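Side-chain contacts in cell wall surface anchor family protein (Streptococcus pneumoniae, PDB 4OQ1), which serves as an ancillary pilin of the pneumococcal pilus, thought to anchor the fibre, and is built of all-beta domains including CnaB-type folds: residues A[42-47]-A[117-122]; A[34-39]-A[187-192]; A[298-303]-A[318-323]. The protein carries 3 engineered substitutions. One frame throughout, in Å; residues are numbered along the deposited sequence.

Interaction 1 of 3, residues A[42-47]-A[117-122]; sequences SQLPSR and DAVSYP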
ATOM      1  N   SER A  42       2.987  -0.864  19.279  1.00 36.72           N
ATOM      2  CA  SER A  42       3.112  -2.016  18.379  1.00 37.63           C
ATOM      3  C   SER A  42       4.379  -1.911  17.583  1.00 36.42           C
ATOM      4  O   SER A  42       4.956  -2.888  17.220  1.00 38.38           O
ATOM      5  CB  SER A  42       1.905  -2.138  17.488  1.00 37.60           C
ATOM      6  OG  SER A  42       1.922  -1.172  16.482  1.00 33.91           O
ATOM      7  N   GLN A  43       4.868  -0.719  17.339  1.00 36.61           N
ATOM      8  CA  GLN A  43       6.035  -0.597  16.500  1.00 37.26           C
ATOM      9  C   GLN A  43       7.332  -0.760  17.293  1.00 38.18           C
ATOM     10  O   GLN A  43       8.413  -0.752  16.668  1.00 43.90           O
ATOM     11  CB  GLN A  43       6.062   0.744  15.780  1.00 41.04           C
ATOM     12  CG  GLN A  43       4.956   1.067  14.796  1.00 41.16           C
ATOM     13  CD  GLN A  43       5.088   2.535  14.359  1.00 53.04           C
ATOM     14  OE1 GLN A  43       5.990   2.898  13.575  1.00 57.32           O
ATOM     15  NE2 GLN A  43       4.220   3.396  14.891  1.00 52.50           N
ATOM     16  N   LEU A  44       7.248  -0.918  18.626  1.00 32.76           N
ATOM     17  CA  LEU A  44       8.469  -1.061  19.423  1.00 38.92           C
ATOM     18  C   LEU A  44       9.058  -2.459  19.400  1.00 39.00           C
ATOM     19  O   LEU A  44       8.357  -3.426  19.641  1.00 39.67           O
ATOM     20  CB  LEU A  44       8.255  -0.725  20.859  1.00 38.37           C
ATOM     21  CG  LEU A  44       7.837   0.705  21.107  1.00 42.53           C
ATOM     22  CD1 LEU A  44       7.775   0.890  22.599  1.00 43.12           C
ATOM     23  CD2 LEU A  44       8.819   1.682  20.468  1.00 42.15           C
ATOM     24  N   PRO A  45      10.360  -2.556  19.196  1.00 47.80           N
ATOM     25  CA  PRO A  45      10.925  -3.923  19.304  1.00 50.91           C
ATOM     26  C   PRO A  45      10.668  -4.533  20.658  1.00 49.14           C
ATOM     27  O   PRO A  45      10.145  -5.653  20.732  1.00 58.68           O
ATOM     28  CB  PRO A  45      12.410  -3.707  19.073  1.00 44.20           C
ATOM     29  CG  PRO A  45      12.468  -2.507  18.201  1.00 50.50           C
ATOM     30  CD  PRO A  45      11.339  -1.595  18.665  1.00 49.14           C
ATOM     31  N   SER A  46      11.002  -3.794  21.718  1.00 47.05           N
ATOM     32  CA  SER A  46      10.818  -4.243  23.094  1.00 48.67           C
ATOM     33  C   SER A  46      10.025  -3.227  23.908  1.00 50.20           C
ATOM     34  O   SER A  46      10.327  -2.066  23.855  1.00 46.14           O
ATOM     35  CB  SER A  46      12.199  -4.441  23.747  1.00 55.32           C
ATOM     36  OG  SER A  46      12.089  -4.606  25.156  1.00 58.76           O
ATOM     37  N   ARG A  47       9.040  -3.649  24.693  1.00 47.88           N
ATOM     38  CA  ARG A  47       8.343  -2.708  25.579  1.00 52.65           C
ATOM     39  C   ARG A  47       9.185  -2.389  26.814  1.00 51.08           C
ATOM     40  O   ARG A  47       8.798  -1.542  27.657  1.00 42.32           O
ATOM     41  CB  ARG A  47       6.993  -3.259  26.047  1.00 54.68           C
ATOM     42  CG  ARG A  47       6.203  -4.001  24.984  1.00 60.63           C
ATOM     43  CD  ARG A  47       5.117  -4.830  25.644  1.00 61.19           C
ATOM     44  NE  ARG A  47       4.149  -3.949  26.283  1.00 62.69           N
ATOM     45  CZ  ARG A  47       2.966  -3.603  25.778  1.00 67.15           C
ATOM     46  NH1 ARG A  47       2.567  -4.063  24.604  1.00 74.07           N
ATOM     47  NH2 ARG A  47       2.163  -2.787  26.457  1.00 65.55           N
ATOM     48  N   ASP A 117      14.927   3.617  16.018  1.00 39.64           N
ATOM     49  CA  ASP A 117      15.071   3.430  14.593  1.00 44.37           C
ATOM     50  C   ASP A 117      13.733   3.259  13.916  1.00 41.01           C
ATOM     51  O   ASP A 117      13.639   3.482  12.744  1.00 47.72           O
ATOM     52  CB  ASP A 117      15.849   2.147  14.321  1.00 48.72           C
ATOM     53  CG  ASP A 117      17.274   2.189  14.856  1.00 51.95           C
ATOM     54  OD1 ASP A 117      17.803   3.295  15.123  1.00 53.58           O
ATOM     55  OD2 ASP A 117      17.860   1.084  14.997  1.00 57.87           O
ATOM     56  N   ALA A 118      12.739   2.791  14.653  1.00 38.36           N
ATOM     57  CA  ALA A 118      11.436   2.551  14.107  1.00 42.31           C
ATOM     58  C   ALA A 118      10.522   3.714  14.414  1.00 39.36           C
ATOM     59  O   ALA A 118       9.805   4.175  13.541  1.00 38.12           O
ATOM     60  CB  ALA A 118      10.857   1.280  14.712  1.00 43.53           C
ATOM     61  N   VAL A 119      10.568   4.172  15.665  1.00 36.78           N
ATOM     62  CA  VAL A 119       9.574   5.074  16.235  1.00 34.60           C
ATOM     63  C   VAL A 119      10.203   6.278  16.955  1.00 32.83           C
ATOM     64  O   VAL A 119      11.049   6.097  17.816  1.00 31.57           O
ATOM     65  CB  VAL A 119       8.774   4.317  17.299  1.00 37.62           C
ATOM     66  CG1 VAL A 119       7.927   5.247  18.164  1.00 38.24           C
ATOM     67  CG2 VAL A 119       7.872   3.345  16.630  1.00 38.83           C
ATOM     68  N   SER A 120       9.736   7.471  16.624  1.00 28.30           N
ATOM     69  CA  SER A 120      10.125   8.692  17.307  1.00 31.73           C
ATOM     70  C   SER A 120       8.863   9.329  17.864  1.00 28.98           C
ATOM     71  O   SER A 120       7.866   9.437  17.147  1.00 33.88           O
ATOM     72  CB  SER A 120      10.735   9.625  16.329  1.00 34.23           C
ATOM     73  OG  SER A 120      12.025   9.143  16.024  1.00 52.00           O
ATOM     74  N   TYR A 121       8.895   9.706  19.145  1.00 25.05           N
ATOM     75  CA  TYR A 121       7.797  10.463  19.752  1.00 21.02           C
ATOM     76  C   TYR A 121       8.398  11.625  20.514  1.00 23.13           C
ATOM     77  O   TYR A 121       8.530  11.587  21.759  1.00 20.86           O
ATOM     78  CB  TYR A 121       6.973   9.605  20.617  1.00 21.46           C
ATOM     79  CG  TYR A 121       5.665  10.235  20.943  1.00 18.10           C
ATOM     80  CD1 TYR A 121       4.476   9.742  20.357  1.00 23.73           C
ATOM     81  CD2 TYR A 121       5.567  11.309  21.789  1.00 22.07           C
ATOM     82  CE1 TYR A 121       3.269  10.351  20.611  1.00 22.12           C
ATOM     83  CE2 TYR A 121       4.368  11.917  22.079  1.00 19.00           C
ATOM     84  CZ  TYR A 121       3.211  11.441  21.489  1.00 21.90           C
ATOM     85  OH  TYR A 121       1.969  12.034  21.809  1.00 19.85           O
ATOM     86  N   PRO A 122       8.752  12.670  19.775  1.00 23.53           N
ATOM     87  CA  PRO A 122       9.221  13.922  20.338  1.00 22.34           C
ATOM     88  C   PRO A 122       8.121  14.652  21.033  1.00 20.77           C
ATOM     89  O   PRO A 122       7.004  14.684  20.577  1.00 18.09           O
ATOM     90  CB  PRO A 122       9.752  14.679  19.138  1.00 26.30           C
ATOM     91  CG  PRO A 122       9.092  14.056  17.981  1.00 25.61           C
ATOM     92  CD  PRO A 122       8.746  12.680  18.306  1.00 25.03           C
TER

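Interaction 2 of 3, residues A[34-39]-A[187-192]; sequences LENYQE and EYRYSS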
ATOM      1  N   LEU A  34      -0.039   8.939  25.251  1.00 20.51           N
ATOM      2  CA  LEU A  34       0.433   9.402  23.956  1.00 19.67           C
ATOM      3  C   LEU A  34      -0.666   9.363  22.882  1.00 23.84           C
ATOM      4  O   LEU A  34      -1.632   8.559  22.987  1.00 24.48           O
ATOM      5  CB  LEU A  34       1.557   8.528  23.470  1.00 20.34           C
ATOM      6  CG  LEU A  34       2.719   8.285  24.413  1.00 20.12           C
ATOM      7  CD1 LEU A  34       3.720   7.451  23.677  1.00 19.87           C
ATOM      8  CD2 LEU A  34       3.367   9.577  24.940  1.00 22.67           C
ATOM      9  N   GLU A  35      -0.439  10.121  21.831  1.00 21.60           N
ATOM     10  CA  GLU A  35      -1.248  10.039  20.616  1.00 24.13           C
ATOM     11  C   GLU A  35      -0.964   8.663  19.944  1.00 25.06           C
ATOM     12  O   GLU A  35       0.193   8.233  19.788  1.00 23.77           O
ATOM     13  CB  GLU A  35      -0.893  11.167  19.674  1.00 24.96           C
ATOM     14  CG  GLU A  35      -1.043  12.626  20.220  1.00 24.03           C
ATOM     15  CD  GLU A  35      -0.421  13.685  19.312  1.00 19.68           C
ATOM     16  OE1 GLU A  35      -0.171  13.486  18.114  1.00 21.83           O
ATOM     17  OE2 GLU A  35      -0.197  14.838  19.742  1.00 23.83           O
ATOM     18  N   ASN A  36      -2.038   7.972  19.546  1.00 29.08           N
ATOM     19  CA  ASN A  36      -1.927   6.793  18.689  1.00 26.43           C
ATOM     20  C   ASN A  36      -1.121   5.782  19.474  1.00 26.15           C
ATOM     21  O   ASN A  36      -0.313   5.058  18.894  1.00 23.46           O
ATOM     22  CB  ASN A  36      -1.237   7.153  17.354  1.00 30.69           C
ATOM     23  CG  ASN A  36      -1.539   6.139  16.204  1.00 29.27           C
ATOM     24  OD1 ASN A  36      -2.523   5.476  16.243  1.00 28.85           O
ATOM     25  ND2 ASN A  36      -0.648   6.033  15.226  1.00 25.29           N
ATOM     26  N   TYR A  37      -1.370   5.734  20.797  1.00 23.70           N
ATOM     27  CA  TYR A  37      -0.574   4.983  21.725  1.00 23.69           C
ATOM     28  C   TYR A  37      -0.411   3.515  21.299  1.00 25.73           C
ATOM     29  O   TYR A  37       0.682   3.062  21.223  1.00 25.54           O
ATOM     30  CB  TYR A  37      -1.121   5.011  23.167  1.00 23.34           C
ATOM     31  CG  TYR A  37      -0.268   4.225  24.153  1.00 27.31           C
ATOM     32  CD1 TYR A  37       0.932   4.784  24.702  1.00 24.42           C
ATOM     33  CD2 TYR A  37      -0.586   2.913  24.507  1.00 25.82           C
ATOM     34  CE1 TYR A  37       1.709   4.074  25.587  1.00 26.23           C
ATOM     35  CE2 TYR A  37       0.221   2.192  25.371  1.00 26.21           C
ATOM     36  CZ  TYR A  37       1.343   2.752  25.925  1.00 24.65           C
ATOM     37  OH  TYR A  37       2.150   2.024  26.808  1.00 23.34           O
ATOM     38  N   GLN A  38      -1.520   2.780  21.059  1.00 29.62           N
ATOM     39  CA  GLN A  38      -1.439   1.318  20.719  1.00 31.52           C
ATOM     40  C   GLN A  38      -0.554   1.053  19.555  1.00 31.70           C
ATOM     41  O   GLN A  38       0.289   0.184  19.623  1.00 28.56           O
ATOM     42  CB  GLN A  38      -2.787   0.671  20.382  1.00 41.96           C
ATOM     43  CG  GLN A  38      -3.960   1.036  21.284  1.00 51.12           C
ATOM     44  CD  GLN A  38      -3.664   0.876  22.750  1.00 58.67           C
ATOM     45  OE1 GLN A  38      -3.961   1.759  23.573  1.00 66.87           O
ATOM     46  NE2 GLN A  38      -3.113  -0.269  23.101  1.00 68.43           N
ATOM     47  N   GLU A  39      -0.783   1.770  18.468  1.00 29.96           N
ATOM     48  CA  GLU A  39       0.051   1.606  17.264  1.00 31.09           C
ATOM     49  C   GLU A  39       1.537   1.922  17.442  1.00 29.51           C
ATOM     50  O   GLU A  39       2.371   1.237  16.937  1.00 35.20           O
ATOM     51  CB  GLU A  39      -0.516   2.448  16.097  1.00 32.12           C
ATOM     52  CG  GLU A  39       0.161   2.167  14.731  1.00 38.30           C
ATOM     53  CD  GLU A  39      -0.526   2.818  13.534  1.00 38.34           C
ATOM     54  OE1 GLU A  39      -0.332   4.035  13.318  1.00 42.53           O
ATOM     55  OE2 GLU A  39      -1.266   2.129  12.779  1.00 42.22           O
ATOM     56  N   GLU A 187      -2.890   3.282   6.767  1.00 30.87           N
ATOM     57  CA  GLU A 187      -3.404   3.504   5.471  1.00 30.36           C
ATOM     58  C   GLU A 187      -3.218   4.977   5.179  1.00 33.12           C
ATOM     59  O   GLU A 187      -4.153   5.777   5.365  1.00 30.22           O
ATOM     60  CB  GLU A 187      -4.893   3.162   5.491  1.00 38.41           C
ATOM     61  CG  GLU A 187      -5.697   3.303   4.222  1.00 41.30           C
ATOM     62  CD  GLU A 187      -7.183   2.937   4.476  1.00 55.49           C
ATOM     63  OE1 GLU A 187      -7.849   3.551   5.349  1.00 52.95           O
ATOM     64  OE2 GLU A 187      -7.695   2.030   3.798  1.00 56.69           O
ATOM     65  N   TYR A 188      -2.058   5.385   4.698  1.00 28.90           N
ATOM     66  CA  TYR A 188      -0.845   4.593   4.553  1.00 26.86           C
ATOM     67  C   TYR A 188       0.302   5.480   5.016  1.00 23.48           C
ATOM     68  O   TYR A 188       0.345   6.603   4.598  1.00 25.46           O
ATOM     69  CB  TYR A 188      -0.629   4.297   3.078  1.00 24.48           C
ATOM     70  CG  TYR A 188      -1.687   3.467   2.395  1.00 25.95           C
ATOM     71  CD1 TYR A 188      -1.791   2.059   2.615  1.00 25.56           C
ATOM     72  CD2 TYR A 188      -2.610   4.062   1.534  1.00 28.97           C
ATOM     73  CE1 TYR A 188      -2.755   1.291   1.958  1.00 23.86           C
ATOM     74  CE2 TYR A 188      -3.590   3.297   0.873  1.00 31.97           C
ATOM     75  CZ  TYR A 188      -3.646   1.917   1.056  1.00 28.54           C
ATOM     76  OH  TYR A 188      -4.594   1.205   0.368  1.00 26.92           O
ATOM     77  N   ARG A 189       1.263   4.957   5.782  1.00 22.75           N
ATOM     78  CA  ARG A 189       2.289   5.702   6.435  1.00 21.84           C
ATOM     79  C   ARG A 189       3.455   4.778   6.493  1.00 21.75           C
ATOM     80  O   ARG A 189       3.297   3.610   6.801  1.00 19.28           O
ATOM     81  CB  ARG A 189       1.901   6.126   7.851  1.00 31.15           C
ATOM     82  CG  ARG A 189       0.562   6.883   7.804  1.00 37.26           C
ATOM     83  CD  ARG A 189       0.047   7.419   9.116  1.00 46.27           C
ATOM     84  NE  ARG A 189      -0.838   6.419   9.653  1.00 52.53           N
ATOM     85  CZ  ARG A 189      -0.525   5.552  10.607  1.00 52.86           C
ATOM     86  NH1 ARG A 189       0.669   5.575  11.217  1.00 51.17           N
ATOM     87  NH2 ARG A 189      -1.450   4.669  10.959  1.00 54.56           N
ATOM     88  N   TYR A 190       4.619   5.285   6.181  1.00 20.68           N
ATOM     89  CA  TYR A 190       5.815   4.526   6.295  1.00 19.94           C
ATOM     90  C   TYR A 190       6.094   4.204   7.751  1.00 25.11           C
ATOM     91  O   TYR A 190       5.893   5.036   8.624  1.00 20.03           O
ATOM     92  CB  TYR A 190       6.985   5.367   5.714  1.00 21.45           C
ATOM     93  CG  TYR A 190       8.316   4.810   5.900  1.00 22.39           C
ATOM     94  CD1 TYR A 190       8.884   3.964   4.948  1.00 20.66           C
ATOM     95  CD2 TYR A 190       9.069   5.117   7.001  1.00 26.12           C
ATOM     96  CE1 TYR A 190      10.091   3.403   5.082  1.00 22.30           C
ATOM     97  CE2 TYR A 190      10.338   4.553   7.145  1.00 22.28           C
ATOM     98  CZ  TYR A 190      10.850   3.755   6.167  1.00 23.16           C
ATOM     99  OH  TYR A 190      12.056   3.208   6.293  1.00 21.50           O
ATOM    100  N   SER A 191       6.585   3.010   8.001  1.00 25.07           N
ATOM    101  CA  SER A 191       7.180   2.702   9.273  1.00 28.63           C
ATOM    102  C   SER A 191       8.214   1.682   9.008  1.00 26.39           C
ATOM    103  O   SER A 191       7.929   0.667   8.382  1.00 24.15           O
ATOM    104  CB  SER A 191       6.155   2.130  10.256  1.00 27.72           C
ATOM    105  OG  SER A 191       6.776   1.353  11.271  1.00 30.08           O
ATOM    106  N   SER A 192       9.408   1.896   9.513  1.00 27.10           N
ATOM    107  CA  SER A 192      10.525   1.021   9.122  1.00 30.01           C
ATOM    108  C   SER A 192      10.413  -0.440   9.659  1.00 28.32           C
ATOM    109  O   SER A 192      11.143  -1.303   9.200  1.00 34.80           O
ATOM    110  CB  SER A 192      11.888   1.607   9.485  1.00 31.90           C
ATOM    111  OG  SER A 192      11.942   1.802  10.853  1.00 40.92           O
TER

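Interaction 3 of 3, residues A[298-303]-A[318-323]; sequences VVVTSG and YYLWEL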
ATOM      1  N   VAL A 298     -13.877 -18.766 -18.577  1.00 25.48           N
ATOM      2  CA  VAL A 298     -14.782 -18.892 -19.711  1.00 21.82           C
ATOM      3  C   VAL A 298     -14.475 -20.167 -20.481  1.00 24.50           C
ATOM      4  O   VAL A 298     -13.395 -20.283 -21.145  1.00 21.39           O
ATOM      5  CB  VAL A 298     -14.606 -17.713 -20.640  1.00 22.69           C
ATOM      6  CG1 VAL A 298     -15.519 -17.807 -21.864  1.00 22.74           C
ATOM      7  CG2 VAL A 298     -14.809 -16.392 -19.913  1.00 24.22           C
ATOM      8  N   VAL A 299     -15.442 -21.095 -20.467  1.00 22.59           N
ATOM      9  CA  VAL A 299     -15.357 -22.327 -21.279  1.00 25.47           C
ATOM     10  C   VAL A 299     -16.514 -22.313 -22.266  1.00 28.48           C
ATOM     11  O   VAL A 299     -17.669 -21.974 -21.916  1.00 27.82           O
ATOM     12  CB  VAL A 299     -15.340 -23.555 -20.397  1.00 28.89           C
ATOM     13  CG1 VAL A 299     -15.528 -24.873 -21.164  1.00 32.28           C
ATOM     14  CG2 VAL A 299     -14.037 -23.583 -19.628  1.00 29.80           C
ATOM     15  N   VAL A 300     -16.210 -22.617 -23.518  1.00 23.63           N
ATOM     16  CA  VAL A 300     -17.249 -22.722 -24.499  1.00 21.65           C
ATOM     17  C   VAL A 300     -17.279 -24.101 -25.173  1.00 23.97           C
ATOM     18  O   VAL A 300     -16.265 -24.807 -25.293  1.00 25.23           O
ATOM     19  CB  VAL A 300     -17.196 -21.648 -25.532  1.00 21.48           C
ATOM     20  CG1 VAL A 300     -17.589 -20.331 -24.915  1.00 20.83           C
ATOM     21  CG2 VAL A 300     -15.822 -21.604 -26.201  1.00 20.13           C
ATOM     22  N   THR A 301     -18.494 -24.507 -25.543  1.00 24.11           N
ATOM     23  CA  THR A 301     -18.715 -25.892 -26.176  1.00 22.09           C
ATOM     24  C   THR A 301     -19.532 -25.705 -27.461  1.00 20.68           C
ATOM     25  O   THR A 301     -20.591 -25.057 -27.437  1.00 17.68           O
ATOM     26  CB  THR A 301     -19.461 -26.926 -25.278  1.00 24.91           C
ATOM     27  OG1 THR A 301     -18.766 -27.114 -24.052  1.00 27.24           O
ATOM     28  CG2 THR A 301     -19.554 -28.336 -25.988  1.00 27.32           C
ATOM     29  N   SER A 302     -19.020 -26.193 -28.577  1.00 19.89           N
ATOM     30  CA  SER A 302     -19.791 -26.175 -29.891  1.00 17.51           C
ATOM     31  C   SER A 302     -21.119 -26.928 -29.692  1.00 21.30           C
ATOM     32  O   SER A 302     -21.121 -27.998 -29.150  1.00 17.79           O
ATOM     33  CB  SER A 302     -18.984 -26.734 -31.066  1.00 18.77           C
ATOM     34  OG  SER A 302     -18.683 -28.123 -30.922  1.00 17.59           O
ATOM     35  N   GLY A 303     -22.223 -26.302 -30.138  1.00 19.38           N
ATOM     36  CA  GLY A 303     -23.580 -26.788 -29.880  1.00 24.99           C
ATOM     37  C   GLY A 303     -23.987 -27.770 -30.974  1.00 24.43           C
ATOM     38  O   GLY A 303     -23.172 -28.213 -31.778  1.00 22.88           O
ATOM     39  N   TYR A 318      -7.109 -12.900 -28.125  1.00 18.75           N
ATOM     40  CA  TYR A 318      -7.426 -13.984 -27.327  1.00 19.22           C
ATOM     41  C   TYR A 318      -7.183 -15.320 -28.069  1.00 18.90           C
ATOM     42  O   TYR A 318      -6.852 -15.325 -29.255  1.00 21.65           O
ATOM     43  CB  TYR A 318      -8.869 -13.927 -26.929  1.00 21.55           C
ATOM     44  CG  TYR A 318      -9.261 -12.709 -26.154  1.00 20.73           C
ATOM     45  CD1 TYR A 318      -9.200 -12.694 -24.802  1.00 24.47           C
ATOM     46  CD2 TYR A 318      -9.633 -11.576 -26.796  1.00 23.23           C
ATOM     47  CE1 TYR A 318      -9.499 -11.581 -24.082  1.00 24.81           C
ATOM     48  CE2 TYR A 318     -10.009 -10.440 -26.094  1.00 23.28           C
ATOM     49  CZ  TYR A 318      -9.940 -10.456 -24.733  1.00 24.99           C
ATOM     50  OH  TYR A 318     -10.329  -9.431 -23.970  1.00 22.61           O
ATOM     51  N   TYR A 319      -7.407 -16.409 -27.371  1.00 18.97           N
ATOM     52  CA  TYR A 319      -7.139 -17.785 -27.836  1.00 18.20           C
ATOM     53  C   TYR A 319      -8.182 -18.786 -27.328  1.00 16.45           C
ATOM     54  O   TYR A 319      -8.508 -18.815 -26.122  1.00 16.74           O
ATOM     55  CB  TYR A 319      -5.746 -18.273 -27.478  1.00 19.84           C
ATOM     56  CG  TYR A 319      -4.611 -17.348 -27.819  1.00 21.65           C
ATOM     57  CD1 TYR A 319      -3.915 -17.461 -28.979  1.00 20.77           C
ATOM     58  CD2 TYR A 319      -4.273 -16.308 -26.930  1.00 25.84           C
ATOM     59  CE1 TYR A 319      -2.923 -16.556 -29.278  1.00 25.47           C
ATOM     60  CE2 TYR A 319      -3.314 -15.400 -27.238  1.00 25.35           C
ATOM     61  CZ  TYR A 319      -2.623 -15.556 -28.376  1.00 24.44           C
ATOM     62  OH  TYR A 319      -1.678 -14.643 -28.628  1.00 25.15           O
ATOM     63  N   LEU A 320      -8.647 -19.658 -28.243  1.00 13.83           N
ATOM     64  CA  LEU A 320      -9.488 -20.764 -27.911  1.00 13.49           C
ATOM     65  C   LEU A 320      -8.518 -21.930 -27.678  1.00 15.53           C
ATOM     66  O   LEU A 320      -7.934 -22.426 -28.665  1.00 18.57           O
ATOM     67  CB  LEU A 320     -10.451 -21.177 -29.035  1.00 13.36           C
ATOM     68  CG  LEU A 320     -11.497 -20.075 -29.427  1.00 15.23           C
ATOM     69  CD1 LEU A 320     -12.422 -20.597 -30.514  1.00 16.50           C
ATOM     70  CD2 LEU A 320     -12.338 -19.747 -28.239  1.00 17.73           C
ATOM     71  N   TRP A 321      -8.326 -22.261 -26.417  1.00 15.65           N
ATOM     72  CA  TRP A 321      -7.457 -23.399 -26.006  1.00 16.13           C
ATOM     73  C   TRP A 321      -8.328 -24.614 -26.002  1.00 16.62           C
ATOM     74  O   TRP A 321      -9.309 -24.677 -25.202  1.00 17.96           O
ATOM     75  CB  TRP A 321      -6.852 -23.175 -24.609  1.00 20.43           C
ATOM     76  CG  TRP A 321      -6.118 -24.372 -24.040  1.00 20.96           C
ATOM     77  CD1 TRP A 321      -6.644 -25.370 -23.320  1.00 25.87           C
ATOM     78  CD2 TRP A 321      -4.742 -24.666 -24.191  1.00 22.13           C
ATOM     79  NE1 TRP A 321      -5.662 -26.325 -23.018  1.00 25.07           N
ATOM     80  CE2 TRP A 321      -4.475 -25.853 -23.488  1.00 26.08           C
ATOM     81  CE3 TRP A 321      -3.689 -24.009 -24.783  1.00 25.61           C
ATOM     82  CZ2 TRP A 321      -3.195 -26.451 -23.468  1.00 23.16           C
ATOM     83  CZ3 TRP A 321      -2.412 -24.589 -24.712  1.00 24.52           C
ATOM     84  CH2 TRP A 321      -2.196 -25.775 -24.092  1.00 25.66           C
ATOM     85  N   GLU A 322      -8.032 -25.570 -26.871  1.00 18.83           N
ATOM     86  CA  GLU A 322      -8.944 -26.774 -27.038  1.00 20.20           C
ATOM     87  C   GLU A 322      -8.784 -27.741 -25.901  1.00 22.80           C
ATOM     88  O   GLU A 322      -7.659 -28.248 -25.642  1.00 19.98           O
ATOM     89  CB  GLU A 322      -8.737 -27.526 -28.356  1.00 22.55           C
ATOM     90  CG  GLU A 322      -9.805 -28.628 -28.552  1.00 21.98           C
ATOM     91  CD  GLU A 322      -9.678 -29.316 -29.906  1.00 23.68           C
ATOM     92  OE1 GLU A 322      -8.535 -29.581 -30.322  1.00 30.45           O
ATOM     93  OE2 GLU A 322     -10.717 -29.563 -30.525  1.00 25.69           O
ATOM     94  N   LEU A 323      -9.868 -27.910 -25.132  1.00 18.81           N
ATOM     95  CA  LEU A 323      -9.900 -28.898 -24.082  1.00 22.10           C
ATOM     96  C   LEU A 323     -10.320 -30.297 -24.575  1.00 23.94           C
ATOM     97  O   LEU A 323      -9.803 -31.261 -24.100  1.00 25.26           O
ATOM     98  CB  LEU A 323     -10.893 -28.468 -23.011  1.00 19.16           C
ATOM     99  CG  LEU A 323     -10.544 -27.145 -22.293  1.00 21.39           C
ATOM    100  CD1 LEU A 323     -11.681 -26.589 -21.445  1.00 24.52           C
ATOM    101  CD2 LEU A 323      -9.316 -27.331 -21.407  1.00 26.48           C
TER

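Interaction 1 of 3, residues A[42-47]-A[117-122]
Q43 and V119 meet side on: methyl CG2 of V119 lies against the whole length of the glutamine side chain, which it crosses obliquely. The tightest approach is at the root, where V119 CG2 stands 3.3 Å from Q43 CB, short for two saturated carbons. Further out the same methyl sits above the flat amide, 3.7 Å from Q43 CD and 3.6 Å from Q43 OE1. This follows from a chain extended beyond CG whose last torsion (chi3 74°) turns the amide's face to the methyl; OE1 is hydrogen-bonded to S191 OG of the next domain. Chi1 of V119 (167°) sets CG1 anti to the backbone N, which leaves CG2, anti to the carbonyl carbon, to face the glutamine. L44 approaches V119 at about a right angle, with its branch CD2 4.1 Å from V119 CB, and both residues are buried. A118 adds a lighter touch, its CB 3.7 Å from the carbonyl O of Q43. V119 also rests on V40 of helix 37-42 and on I114. No hydrogen bond joins the segments; the loop after helix 37-42 packs by van der Waals contact on the loop leading into strand 120-129, at the end of the mixed beta-sheet of the N-terminal domain.

Interaction 2 of 3, residues A[34-39]-A[187-192]
E39 OE1 is gripped by three donors, two of them from R189 across the contact and one from N36 of its own segment. R189 NH2 is the nearest, 2.7 Å from E39 OE1, and it reaches the syn lone pair of that oxygen. R189 NH1 stands 2.8 Å from E39 OE1 and N36 ND2 also 2.8 Å from E39 OE1, but these two arrive out of the carboxylate plane, on opposite faces of it. The second oxygen, E39 OE2, takes a longer bond of 3.1 Å from R189 NH2, again through its syn lone pair. That bond is fairly straight (160° at the hydrogen), whereas NH1 and NH2 bend markedly to share OE1.

The guanidinium meets the carboxylate end-on, with the two planes 35° apart, so the bidentate salt bridge is twisted and not coplanar. The two side chains come from opposite directions: E39 runs out extended from the first turn of helix 37-42, while R189, on strand 189-190, bends at chi3 (-94°) to bring its tip round. N36 sits at the N-cap position of the helix, within the type II turn from L34 to Y37. Its side chain makes no capping bond; the amide donates instead to E39 three residues on, steadying the carboxylate that receives R189. E39 also packs on I185, and R189 on T211.

The bridge is a surface contact that joins the N-terminal domain to the following prealbumin-like domain. Three donors on one oxygen would tend to stabilise the charged form of E39 and to hold the rotation of its carboxylate.

Interaction 3 of 3, residues A[298-303]-A[318-323]
V300 and L320 make the inner part of this contact, V299 and L323 the outer. Inside, the branch CD2 of L320 reaches 4.4 Å from V300 CG2. Neither CB bond aims at the partner, but the end of the leucine, extended at chi2 (-178°), comes nearer than its root. L320 is buried, and the pair shares F308 as a neighbour; F278, V336 and F338 close round the leucine, so the meeting is one part of a dense hydrophobic cluster. These are strands of the prealbumin-like fold of the third domain, consistent with the CnaB type: 296-301 and 316-322 do not bond to each other here but each pairs antiparallel with strand 277-284. The CA atoms of V300 and L320 accordingly lie 8.7 Å apart, and only side chains span the gap.

The outer pair is the more exposed, although its atoms come slightly closer, V299 CG1 lying 4.2 Å from L323 CD1. V299 holds CG1 anti to its backbone N (chi1 169°), which puts this methyl where L323 CD1 reaches it. L323 has its CB bond directed at the other segment, at a place where the chain turns a corner after strand 316-322. The second branch of L323 looks elsewhere: its CD2 lies in the plane of the W321 indole, at the ring edge, 3.8 Å from W321 CD1, on the solvent side.

From the N terminus, residues 34-39 lead through helix 37-42 into 42-47, so interactions 1 and 2 start almost together. Interaction 1 closes first, when the chain returns at 117-122 within the N-terminal domain; interaction 2 closes only at 187-192 in the second domain, and its loop encloses that of interaction 1. Their centres are about 10 Å apart and they touch: besides the bond of the Q43 amide, a probable hydrogen bond between D117 O and S192 OG adds to the domain junction. Interaction 3 follows in series as a short loop inside the third domain, its centre about 56 Å from that of interaction 1 and 50 Å from that of interaction 2.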